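PDB 2FNU: UDP-4-amino-4,6-dideoxy-N-acetyl-beta-L-altrosamine transaminase from Helicobacter pylori, which catalyses the PLP-dependent transfer of an amino group from glutamate to a UDP-linked 4-keto sugar, the second step in making the flagellin-modifying sugar pseudaminic acid. Local coordinates for residues Phe70-Pro81 and Ser94-Ile103; Met204-Met212 and Val222-Arg230. All coordinates share one frame; numbering follows the deposited sequence.

From the N terminus, strand 76-79 comes first, helix 86-93 follows, and the chain returns as strand 97-100 at the edge of the seven-stranded sheet; contact 1 (70-81 with 94-103) closes this beta-alpha-beta loop. About a hundred residues later helix 198-208 ends and strands 212-214 and 220-222 make an excursion, which contact 2 (204-212 with 222-230) closes by laying the returning chain against the helix end. The two are in series, neither nested nor crossed, with centres about 25 Å apart. Contact 1 builds the sheet margin within one subunit, whereas contact 2 faces the second subunit and the phosphate of a cofactor held largely by that subunit.

Contact 1 (Phe70-Pro81 and Ser94-Ile103); sequences FSADRNEIITTP and SGYTPVFAGI
The parallel strand pair of a beta-alpha-beta unit, 76-79 beside 97-100 and joined through helix 86-93, makes this contact. Its ladder of five backbone bonds opens with Thr97 N to Asn75 O at 2.8 Å and closes with Ala101 N to Thr79 O at 2.9 Å. Ahead of the strands, the Tyr96 ring is sandwiched. Ile77 CD1 sits over one face, 3.6 Å from the centroid in a CH-pi contact, because its CG1 lies anti to the carbonyl carbon (chi1 -73°) and the chain runs on extended. Over the opposite face comes the edge of Phe70, a T-shaped pair with planes at 72° and Phe70 CD1 3.7 Å from Tyr96 CZ. Water 1 ties down the phenol end, donating to Tyr96 OH and Arg74 O while accepting from Ser71 N. Strand 97-100 borders the large sheet of this PLP-dependent aminotransferase fold, and 76-79 pairs on its inner side with strand 122-128, where Val126 O bonds Thr79 OG1. Val99 CG2 rests 3.9 Å from Glu76 CB on one face of the sheet; on the other, Thr79 CG2 lies alongside the Phe100 ring, 3.9 Å from CE2. Further on, Pro81 CB meets Phe100 CD2 at 3.8 Å.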
loop_
_atom_site.group_PDB
_atom_site.type_symbol
_atom_site.label_atom_id
_atom_site.label_comp_id
_atom_site.label_asym_id
_atom_site.label_seq_id
_atom_site.Cartn_x
_atom_site.Cartn_y
_atom_site.Cartn_z
ATOM N N PHE B 70 -12.601 -18.439 3.160
ATOM C CA PHE B 70 -11.807 -19.513 2.583
ATOM C C PHE B 70 -12.214 -20.885 3.106
ATOM O O PHE B 70 -12.425 -21.058 4.315
ATOM C CB PHE B 70 -10.317 -19.305 2.831
ATOM C CG PHE B 70 -9.467 -20.345 2.177
ATOM C CD1 PHE B 70 -9.136 -20.247 0.827
ATOM C CD2 PHE B 70 -9.017 -21.449 2.898
ATOM C CE1 PHE B 70 -8.371 -21.208 0.213
ATOM C CE2 PHE B 70 -8.239 -22.430 2.279
ATOM C CZ PHE B 70 -7.910 -22.306 0.934
ATOM N N SER B 71 -12.295 -21.852 2.193
ATOM C CA SER B 71 -12.447 -23.266 2.554
ATOM C C SER B 71 -11.404 -24.083 1.813
ATOM O O SER B 71 -11.271 -23.964 0.587
ATOM C CB SER B 71 -13.829 -23.782 2.161
ATOM O OG SER B 71 -13.900 -25.184 2.382
ATOM N N ALA B 72 -10.705 -24.951 2.543
ATOM C CA ALA B 72 -9.681 -25.814 1.954
ATOM C C ALA B 72 -10.266 -26.773 0.918
ATOM O O ALA B 72 -9.547 -27.272 0.051
ATOM C CB ALA B 72 -8.950 -26.591 3.035
ATOM N N ASP B 73 -11.563 -27.029 1.032
ATOM C CA ASP B 73 -12.277 -27.904 0.099
ATOM C C ASP B 73 -12.672 -27.197 -1.210
ATOM O O ASP B 73 -13.038 -27.855 -2.182
ATOM C CB ASP B 73 -13.527 -28.474 0.774
ATOM C CG ASP B 73 -13.198 -29.433 1.922
ATOM O OD1 ASP B 73 -14.048 -29.572 2.823
ATOM O OD2 ASP B 73 -12.104 -30.041 1.920
ATOM N N ARG B 74 -12.610 -25.862 -1.219
ATOM C CA ARG B 74 -13.000 -25.050 -2.380
ATOM C C ARG B 74 -11.863 -24.060 -2.658
ATOM O O ARG B 74 -12.034 -22.835 -2.579
ATOM C CB ARG B 74 -14.341 -24.346 -2.133
ATOM C CG ARG B 74 -15.523 -25.348 -2.053
ATOM C CD ARG B 74 -16.849 -24.697 -1.651
ATOM N NE ARG B 74 -16.864 -24.164 -0.282
ATOM C CZ ARG B 74 -17.063 -24.883 0.825
ATOM N NH1 ARG B 74 -17.245 -26.197 0.763
ATOM N NH2 ARG B 74 -17.070 -24.283 2.010
ATOM N N ASN B 75 -10.712 -24.637 -2.988
ATOM C CA ASN B 75 -9.439 -23.918 -3.001
ATOM C C ASN B 75 -8.878 -23.614 -4.393
ATOM O O ASN B 75 -7.790 -23.052 -4.479
ATOM C CB ASN B 75 -8.380 -24.721 -2.234
ATOM C CG ASN B 75 -8.000 -26.012 -2.946
ATOM O OD1 ASN B 75 -6.835 -26.234 -3.293
ATOM N ND2 ASN B 75 -8.985 -26.854 -3.194
ATOM N N GLU B 76 -9.565 -24.021 -5.463
ATOM C CA GLU B 76 -9.028 -23.779 -6.807
ATOM C C GLU B 76 -9.706 -22.605 -7.490
ATOM O O GLU B 76 -10.935 -22.461 -7.424
ATOM C CB GLU B 76 -9.154 -25.039 -7.677
ATOM C CG GLU B 76 -8.281 -26.174 -7.177
ATOM C CD GLU B 76 -8.324 -27.425 -8.048
ATOM O OE1 GLU B 76 -7.763 -28.448 -7.602
ATOM O OE2 GLU B 76 -8.891 -27.392 -9.154
ATOM N N ILE B 77 -8.906 -21.759 -8.146
ATOM C CA ILE B 77 -9.450 -20.656 -8.922
ATOM C C ILE B 77 -8.856 -20.709 -10.310
ATOM O O ILE B 77 -7.642 -20.742 -10.454
ATOM C CB ILE B 77 -9.197 -19.290 -8.239
ATOM C CG1 ILE B 77 -10.123 -19.170 -7.011
ATOM C CG2 ILE B 77 -9.433 -18.131 -9.221
ATOM C CD1 ILE B 77 -10.083 -17.847 -6.251
ATOM N N ILE B 78 -9.723 -20.745 -11.319
ATOM C CA ILE B 78 -9.266 -20.794 -12.698
ATOM C C ILE B 78 -8.876 -19.393 -13.114
ATOM O O ILE B 78 -9.588 -18.429 -12.837
ATOM C CB ILE B 78 -10.392 -21.314 -13.620
ATOM C CG1 ILE B 78 -10.684 -22.776 -13.295
ATOM C CG2 ILE B 78 -9.991 -21.194 -15.060
ATOM C CD1 ILE B 78 -12.043 -23.232 -13.852
ATOM N N THR B 79 -7.743 -19.284 -13.805
ATOM C CA THR B 79 -7.301 -17.972 -14.288
ATOM C C THR B 79 -6.425 -18.101 -15.527
ATOM O O THR B 79 -6.246 -19.197 -16.065
ATOM C CB THR B 79 -6.607 -17.156 -13.149
ATOM O OG1 THR B 79 -6.406 -15.800 -13.575
ATOM C CG2 THR B 79 -5.288 -17.798 -12.744
ATOM N N THR B 80 -5.908 -16.975 -15.996
ATOM C CA THR B 80 -5.079 -16.958 -17.204
ATOM C C THR B 80 -3.594 -16.923 -16.855
ATOM O O THR B 80 -3.199 -16.246 -15.890
ATOM C CB THR B 80 -5.396 -15.730 -18.078
ATOM O OG1 THR B 80 -4.499 -15.703 -19.205
ATOM C CG2 THR B 80 -5.300 -14.406 -17.269
ATOM N N PRO B 81 -2.766 -17.631 -17.643
ATOM C CA PRO B 81 -1.325 -17.536 -17.437
ATOM C C PRO B 81 -0.720 -16.292 -18.089
ATOM O O PRO B 81 0.442 -16.006 -17.850
ATOM C CB PRO B 81 -0.800 -18.801 -18.132
ATOM C CG PRO B 81 -1.753 -19.026 -19.266
ATOM C CD PRO B 81 -3.118 -18.580 -18.718
ATOM N N SER B 94 -3.958 -15.711 -0.711
ATOM C CA SER B 94 -5.300 -15.858 -0.183
ATOM C C SER B 94 -5.659 -17.331 0.021
ATOM O O SER B 94 -6.785 -17.641 0.402
ATOM C CB SER B 94 -6.298 -15.161 -1.110
ATOM O OG SER B 94 -5.964 -13.779 -1.191
ATOM N N GLY B 95 -4.704 -18.228 -0.245
ATOM C CA GLY B 95 -4.898 -19.658 0.029
ATOM C C GLY B 95 -5.276 -20.474 -1.189
ATOM O O GLY B 95 -5.401 -21.706 -1.096
ATOM N N TYR B 96 -5.450 -19.808 -2.327
ATOM C CA TYR B 96 -5.953 -20.480 -3.530
ATOM C C TYR B 96 -4.874 -21.039 -4.438
ATOM O O TYR B 96 -3.782 -20.474 -4.561
ATOM C CB TYR B 96 -6.849 -19.512 -4.338
ATOM C CG TYR B 96 -8.134 -19.197 -3.602
ATOM C CD1 TYR B 96 -8.285 -18.007 -2.891
ATOM C CD2 TYR B 96 -9.197 -20.124 -3.572
ATOM C CE1 TYR B 96 -9.463 -17.735 -2.183
ATOM C CE2 TYR B 96 -10.379 -19.848 -2.872
ATOM C CZ TYR B 96 -10.510 -18.665 -2.178
ATOM O OH TYR B 96 -11.670 -18.417 -1.478
ATOM N N THR B 97 -5.195 -22.157 -5.085
ATOM C CA THR B 97 -4.360 -22.733 -6.144
ATOM C C THR B 97 -4.878 -22.239 -7.489
ATOM O O THR B 97 -6.043 -22.467 -7.808
ATOM C CB THR B 97 -4.454 -24.267 -6.100
ATOM O OG1 THR B 97 -3.824 -24.739 -4.905
ATOM C CG2 THR B 97 -3.775 -24.907 -7.314
ATOM N N PRO B 98 -4.036 -21.526 -8.265
ATOM C CA PRO B 98 -4.429 -21.115 -9.620
ATOM C C PRO B 98 -4.466 -22.315 -10.543
ATOM O O PRO B 98 -3.569 -23.155 -10.499
ATOM C CB PRO B 98 -3.320 -20.153 -10.054
ATOM C CG PRO B 98 -2.131 -20.542 -9.225
ATOM C CD PRO B 98 -2.680 -21.062 -7.904
ATOM N N VAL B 99 -5.490 -22.363 -11.394
ATOM C CA VAL B 99 -5.583 -23.376 -12.430
ATOM C C VAL B 99 -5.555 -22.642 -13.757
ATOM O O VAL B 99 -6.474 -21.897 -14.066
ATOM C CB VAL B 99 -6.869 -24.205 -12.254
ATOM C CG1 VAL B 99 -6.995 -25.255 -13.350
ATOM C CG2 VAL B 99 -6.861 -24.870 -10.879
ATOM N N PHE B 100 -4.479 -22.803 -14.520
ATOM C CA PHE B 100 -4.271 -21.968 -15.709
ATOM C C PHE B 100 -4.987 -22.498 -16.952
ATOM O O PHE B 100 -4.801 -23.652 -17.334
ATOM C CB PHE B 100 -2.766 -21.792 -15.986
ATOM C CG PHE B 100 -2.059 -21.020 -14.905
ATOM C CD1 PHE B 100 -1.193 -21.651 -14.022
ATOM C CD2 PHE B 100 -2.312 -19.662 -14.744
ATOM C CE1 PHE B 100 -0.560 -20.909 -12.993
ATOM C CE2 PHE B 100 -1.674 -18.915 -13.729
ATOM C CZ PHE B 100 -0.796 -19.547 -12.862
ATOM N N ALA B 101 -5.815 -21.639 -17.558
ATOM C CA ALA B 101 -6.559 -21.967 -18.769
ATOM C C ALA B 101 -5.788 -21.564 -20.011
ATOM O O ALA B 101 -4.908 -20.703 -19.956
ATOM C CB ALA B 101 -7.906 -21.239 -18.766
ATOM N N GLY B 102 -6.151 -22.157 -21.140
ATOM C CA GLY B 102 -5.644 -21.676 -22.416
ATOM C C GLY B 102 -6.133 -20.271 -22.730
ATOM O O GLY B 102 -7.111 -19.774 -22.140
ATOM N N ILE B 103 -5.453 -19.625 -23.670
ATOM C CA ILE B 103 -5.819 -18.288 -24.109
ATOM C C ILE B 103 -6.077 -18.276 -25.619
ATOM O O ILE B 103 -5.828 -19.259 -26.323
ATOM C CB ILE B 103 -4.744 -17.239 -23.749
ATOM C CG1 ILE B 103 -3.414 -17.560 -24.442
ATOM C CG2 ILE B 103 -4.556 -17.121 -22.218
ATOM C CD1 ILE B 103 -2.675 -16.300 -24.871
HETATM O O HOH W 1 -12.699 -21.016 -0.574
#

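Contact 2 (Met204-Met212 and Val222-Arg230); sequences MKLFRSHGM and VKSIGHNFR. With PMP (4'-deoxy-4'-aminopyridoxal-5'-phosphate), chain C.
His210 N donates to His227 O at 2.7 Å, on an in-plane lone pair though with the N-H bent to 133°, and that same oxygen lies over one face of the His210 imidazole. His210 belongs to a type I' turn, Ser209 to Met212, by which the chain leaves the end of helix 198-208; Leu206 O holds the turn, taking Ser209 N at 3.0 Å and Gly211 N at 2.9 Å from opposite faces of its carbonyl plane. Residues 222-230 are laid against it: His227 N bonds Phe207 O at 2.8 Å and Phe229 N bonds Arg208 O. Elsewhere in the contact, the Phe207 ring packs alongside His227, whose CD2 sits over one ring face, 3.6 Å from Phe207 CZ; the planes meet obliquely at 47°. Ile225 CD1 touches Phe207 CE2 at 3.6 Å. Here the second subunit comes in, its Glu93 bonding His227 NE2. On the cofactor side, the substrate-binding residue Asn228 lies beside the phosphate of PMP, which is also hydrogen-bonded by Ala56, Thr57, Ser178 and His157 of the second subunit. Water 3 joins His210 NE2 and Arg230 NH2 to PMP O1P, and Arg230 NE forms a salt bridge with Glu189 of the second subunit. Bent at chi3 (-61°), the arginine brings its guanidinium edge to Ser209, and NH1 donates to Ser209 OG at 2.8 Å, the oxygen almost exactly in the guanidinium plane.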
loop_
_atom_site.group_PDB
_atom_site.type_symbol
_atom_site.label_atom_id
_atom_site.label_comp_id
_atom_site.label_asym_id
_atom_site.label_seq_id
_atom_site.Cartn_x
_atom_site.Cartn_y
_atom_site.Cartn_z
ATOM N N MET B 204 -14.682 -5.272 2.235
ATOM C CA MET B 204 -13.416 -4.777 1.679
ATOM C C MET B 204 -12.992 -3.439 2.267
ATOM O O MET B 204 -11.802 -3.195 2.482
ATOM C CB MET B 204 -13.528 -4.676 0.161
ATOM C CG MET B 204 -13.688 -6.043 -0.498
ATOM S SD MET B 204 -13.566 -5.991 -2.312
ATOM C CE MET B 204 -14.940 -4.881 -2.725
ATOM N N LYS B 205 -13.973 -2.583 2.541
ATOM C CA LYS B 205 -13.704 -1.275 3.108
ATOM C C LYS B 205 -13.035 -1.383 4.477
ATOM O O LYS B 205 -12.052 -0.687 4.747
ATOM C CB LYS B 205 -15.010 -0.474 3.176
ATOM C CG LYS B 205 -14.871 0.976 3.590
ATOM C CD LYS B 205 -16.266 1.631 3.573
ATOM C CE LYS B 205 -16.197 3.109 3.876
ATOM N NZ LYS B 205 -17.512 3.740 3.561
ATOM N N LEU B 206 -13.537 -2.272 5.329
ATOM C CA LEU B 206 -12.895 -2.488 6.626
ATOM C C LEU B 206 -11.500 -3.104 6.461
ATOM O O LEU B 206 -10.555 -2.718 7.174
ATOM C CB LEU B 206 -13.770 -3.363 7.517
ATOM C CG LEU B 206 -15.053 -2.680 7.974
ATOM C CD1 LEU B 206 -16.036 -3.737 8.417
ATOM C CD2 LEU B 206 -14.734 -1.688 9.109
ATOM N N PHE B 207 -11.375 -4.047 5.523
ATOM C CA PHE B 207 -10.090 -4.754 5.318
ATOM C C PHE B 207 -9.001 -3.788 4.877
ATOM O O PHE B 207 -7.814 -3.987 5.193
ATOM C CB PHE B 207 -10.287 -5.840 4.272
ATOM C CG PHE B 207 -9.133 -6.805 4.132
ATOM C CD1 PHE B 207 -8.151 -6.606 3.146
ATOM C CD2 PHE B 207 -9.067 -7.956 4.931
ATOM C CE1 PHE B 207 -7.119 -7.535 2.971
ATOM C CE2 PHE B 207 -8.044 -8.875 4.774
ATOM C CZ PHE B 207 -7.066 -8.661 3.795
ATOM N N ARG B 208 -9.404 -2.749 4.144
ATOM C CA ARG B 208 -8.485 -1.719 3.652
ATOM C C ARG B 208 -7.870 -0.866 4.773
ATOM O O ARG B 208 -6.811 -0.264 4.594
ATOM C CB ARG B 208 -9.232 -0.824 2.656
ATOM C CG ARG B 208 -8.392 0.318 2.065
ATOM C CD ARG B 208 -9.201 1.197 1.099
ATOM N NE ARG B 208 -10.286 1.879 1.817
ATOM C CZ ARG B 208 -11.185 2.674 1.245
ATOM N NH1 ARG B 208 -11.135 2.934 -0.069
ATOM N NH2 ARG B 208 -12.126 3.234 2.000
ATOM N N SER B 209 -8.576 -0.781 5.908
ATOM C CA SER B 209 -8.181 0.137 6.979
ATOM C C SER B 209 -8.426 -0.479 8.357
ATOM O O SER B 209 -9.342 -0.071 9.105
ATOM C CB SER B 209 -8.905 1.485 6.839
ATOM O OG SER B 209 -8.295 2.497 7.642
ATOM N N HIS B 210 -7.590 -1.462 8.685
ATOM C CA HIS B 210 -7.436 -1.968 10.051
ATOM C C HIS B 210 -8.596 -2.741 10.669
ATOM O O HIS B 210 -8.481 -3.156 11.834
ATOM C CB HIS B 210 -7.055 -0.816 10.994
ATOM C CG HIS B 210 -5.865 -0.044 10.522
ATOM N ND1 HIS B 210 -4.616 -0.619 10.395
ATOM C CD2 HIS B 210 -5.734 1.246 10.128
ATOM C CE1 HIS B 210 -3.765 0.292 9.942
ATOM N NE2 HIS B 210 -4.421 1.429 9.766
ATOM N N GLY B 211 -9.682 -2.927 9.921
ATOM C CA GLY B 211 -10.873 -3.549 10.506
ATOM C C GLY B 211 -11.615 -2.594 11.419
ATOM O O GLY B 211 -12.579 -2.986 12.101
ATOM N N MET B 212 -11.207 -1.327 11.412
ATOM C CA MET B 212 -11.694 -0.354 12.414
ATOM C C MET B 212 -13.088 0.195 12.129
ATOM O O MET B 212 -13.350 0.769 11.069
ATOM C CB MET B 212 -10.697 0.818 12.549
ATOM C CG MET B 212 -10.993 1.805 13.678
ATOM S SD MET B 212 -10.776 1.051 15.312
ATOM C CE MET B 212 -9.009 0.805 15.387
ATOM N N VAL B 222 -12.906 -3.375 16.670
ATOM C CA VAL B 222 -12.303 -4.206 15.639
ATOM C C VAL B 222 -12.846 -5.626 15.797
ATOM O O VAL B 222 -12.612 -6.275 16.830
ATOM C CB VAL B 222 -10.764 -4.211 15.777
ATOM C CG1 VAL B 222 -10.129 -5.246 14.840
ATOM C CG2 VAL B 222 -10.205 -2.833 15.468
ATOM N N LYS B 223 -13.573 -6.089 14.773
ATOM C CA LYS B 223 -14.187 -7.433 14.782
ATOM C C LYS B 223 -13.494 -8.410 13.830
ATOM O O LYS B 223 -13.740 -9.629 13.871
ATOM C CB LYS B 223 -15.677 -7.346 14.430
ATOM C CG LYS B 223 -16.453 -6.431 15.349
ATOM C CD LYS B 223 -17.943 -6.407 14.985
ATOM C CE LYS B 223 -18.711 -5.536 15.969
ATOM N NZ LYS B 223 -20.179 -5.513 15.685
ATOM N N SER B 224 -12.596 -7.872 13.002
ATOM C CA SER B 224 -11.908 -8.615 11.962
ATOM C C SER B 224 -10.681 -7.790 11.581
ATOM O O SER B 224 -10.658 -6.560 11.800
ATOM C CB SER B 224 -12.828 -8.742 10.749
ATOM O OG SER B 224 -13.405 -7.467 10.465
ATOM N N ILE B 225 -9.640 -8.440 11.051
ATOM C CA ILE B 225 -8.411 -7.689 10.765
ATOM C C ILE B 225 -8.555 -6.825 9.516
ATOM O O ILE B 225 -9.471 -6.981 8.703
ATOM C CB ILE B 225 -7.099 -8.569 10.632
ATOM C CG1 ILE B 225 -7.191 -9.526 9.449
ATOM C CG2 ILE B 225 -6.712 -9.289 11.941
ATOM C CD1 ILE B 225 -6.757 -8.902 8.128
ATOM N N GLY B 226 -7.645 -5.869 9.401
ATOM C CA GLY B 226 -7.462 -5.167 8.150
ATOM C C GLY B 226 -6.041 -4.649 8.127
ATOM O O GLY B 226 -5.253 -4.870 9.066
ATOM N N HIS B 227 -5.741 -3.955 7.033
ATOM C CA HIS B 227 -4.396 -3.478 6.721
ATOM C C HIS B 227 -4.446 -1.961 6.580
ATOM O O HIS B 227 -5.382 -1.322 7.052
ATOM C CB HIS B 227 -3.932 -4.138 5.414
ATOM C CG HIS B 227 -3.764 -5.624 5.523
ATOM N ND1 HIS B 227 -2.525 -6.216 5.589
ATOM C CD2 HIS B 227 -4.669 -6.640 5.569
ATOM C CE1 HIS B 227 -2.663 -7.526 5.695
ATOM N NE2 HIS B 227 -3.952 -7.813 5.688
ATOM N N ASN B 228 -3.417 -1.361 5.990
ATOM C CA ASN B 228 -3.527 0.045 5.580
ATOM C C ASN B 228 -3.123 0.095 4.119
ATOM O O ASN B 228 -1.930 0.238 3.791
ATOM C CB ASN B 228 -2.630 0.979 6.417
ATOM C CG ASN B 228 -2.690 2.437 5.959
ATOM O OD1 ASN B 228 -2.089 3.329 6.596
ATOM N ND2 ASN B 228 -3.382 2.692 4.872
ATOM N N PHE B 229 -4.134 -0.108 3.268
ATOM C CA PHE B 229 -3.991 -0.036 1.814
ATOM C C PHE B 229 -4.690 1.219 1.281
ATOM O O PHE B 229 -5.161 1.247 0.148
ATOM C CB PHE B 229 -4.615 -1.275 1.157
ATOM C CG PHE B 229 -3.991 -2.589 1.569
ATOM C CD1 PHE B 229 -2.640 -2.687 1.910
ATOM C CD2 PHE B 229 -4.755 -3.751 1.506
ATOM C CE1 PHE B 229 -2.078 -3.927 2.253
ATOM C CE2 PHE B 229 -4.201 -4.990 1.849
ATOM C CZ PHE B 229 -2.869 -5.083 2.203
ATOM N N ARG B 230 -4.770 2.261 2.100
ATOM C CA ARG B 230 -5.523 3.453 1.700
ATOM C C ARG B 230 -4.809 4.216 0.597
ATOM O O ARG B 230 -3.564 4.206 0.501
ATOM C CB ARG B 230 -5.737 4.362 2.908
ATOM C CG ARG B 230 -6.575 3.712 4.017
ATOM C CD ARG B 230 -6.939 4.707 5.102
ATOM N NE ARG B 230 -5.752 5.275 5.763
ATOM C CZ ARG B 230 -5.363 5.018 7.013
ATOM N NH1 ARG B 230 -6.049 4.189 7.809
ATOM N NH2 ARG B 230 -4.288 5.636 7.497
HETATM N N1 PMP C . 2.182 1.350 14.732
HETATM C C2 PMP C . 1.814 2.391 15.532
HETATM C C2A PMP C . 2.478 2.477 16.886
HETATM C C3 PMP C . 1.032 3.430 15.023
HETATM O O3 PMP C . 0.832 4.562 15.769
HETATM C C4 PMP C . 0.439 3.274 13.760
HETATM C C4A PMP C . -0.572 4.258 13.217
HETATM N N4A PMP C . -1.225 5.007 14.271
HETATM C C5 PMP C . 0.805 2.184 12.973
HETATM C C6 PMP C . 1.667 1.225 13.464
HETATM C C5A PMP C . 0.319 2.037 11.537
HETATM O O4P PMP C . 1.018 2.981 10.734
HETATM P P PMP C . 0.416 3.466 9.319
HETATM O O1P PMP C . -0.708 4.407 9.684
HETATM O O2P PMP C . 1.557 4.174 8.624
HETATM O O3P PMP C . -0.105 2.252 8.572
HETATM O O HOH W 2 -4.194 -3.293 11.050
HETATM O O HOH W 3 -3.278 4.113 9.756
HETATM O O HOH W 4 -14.091 -5.191 12.078
#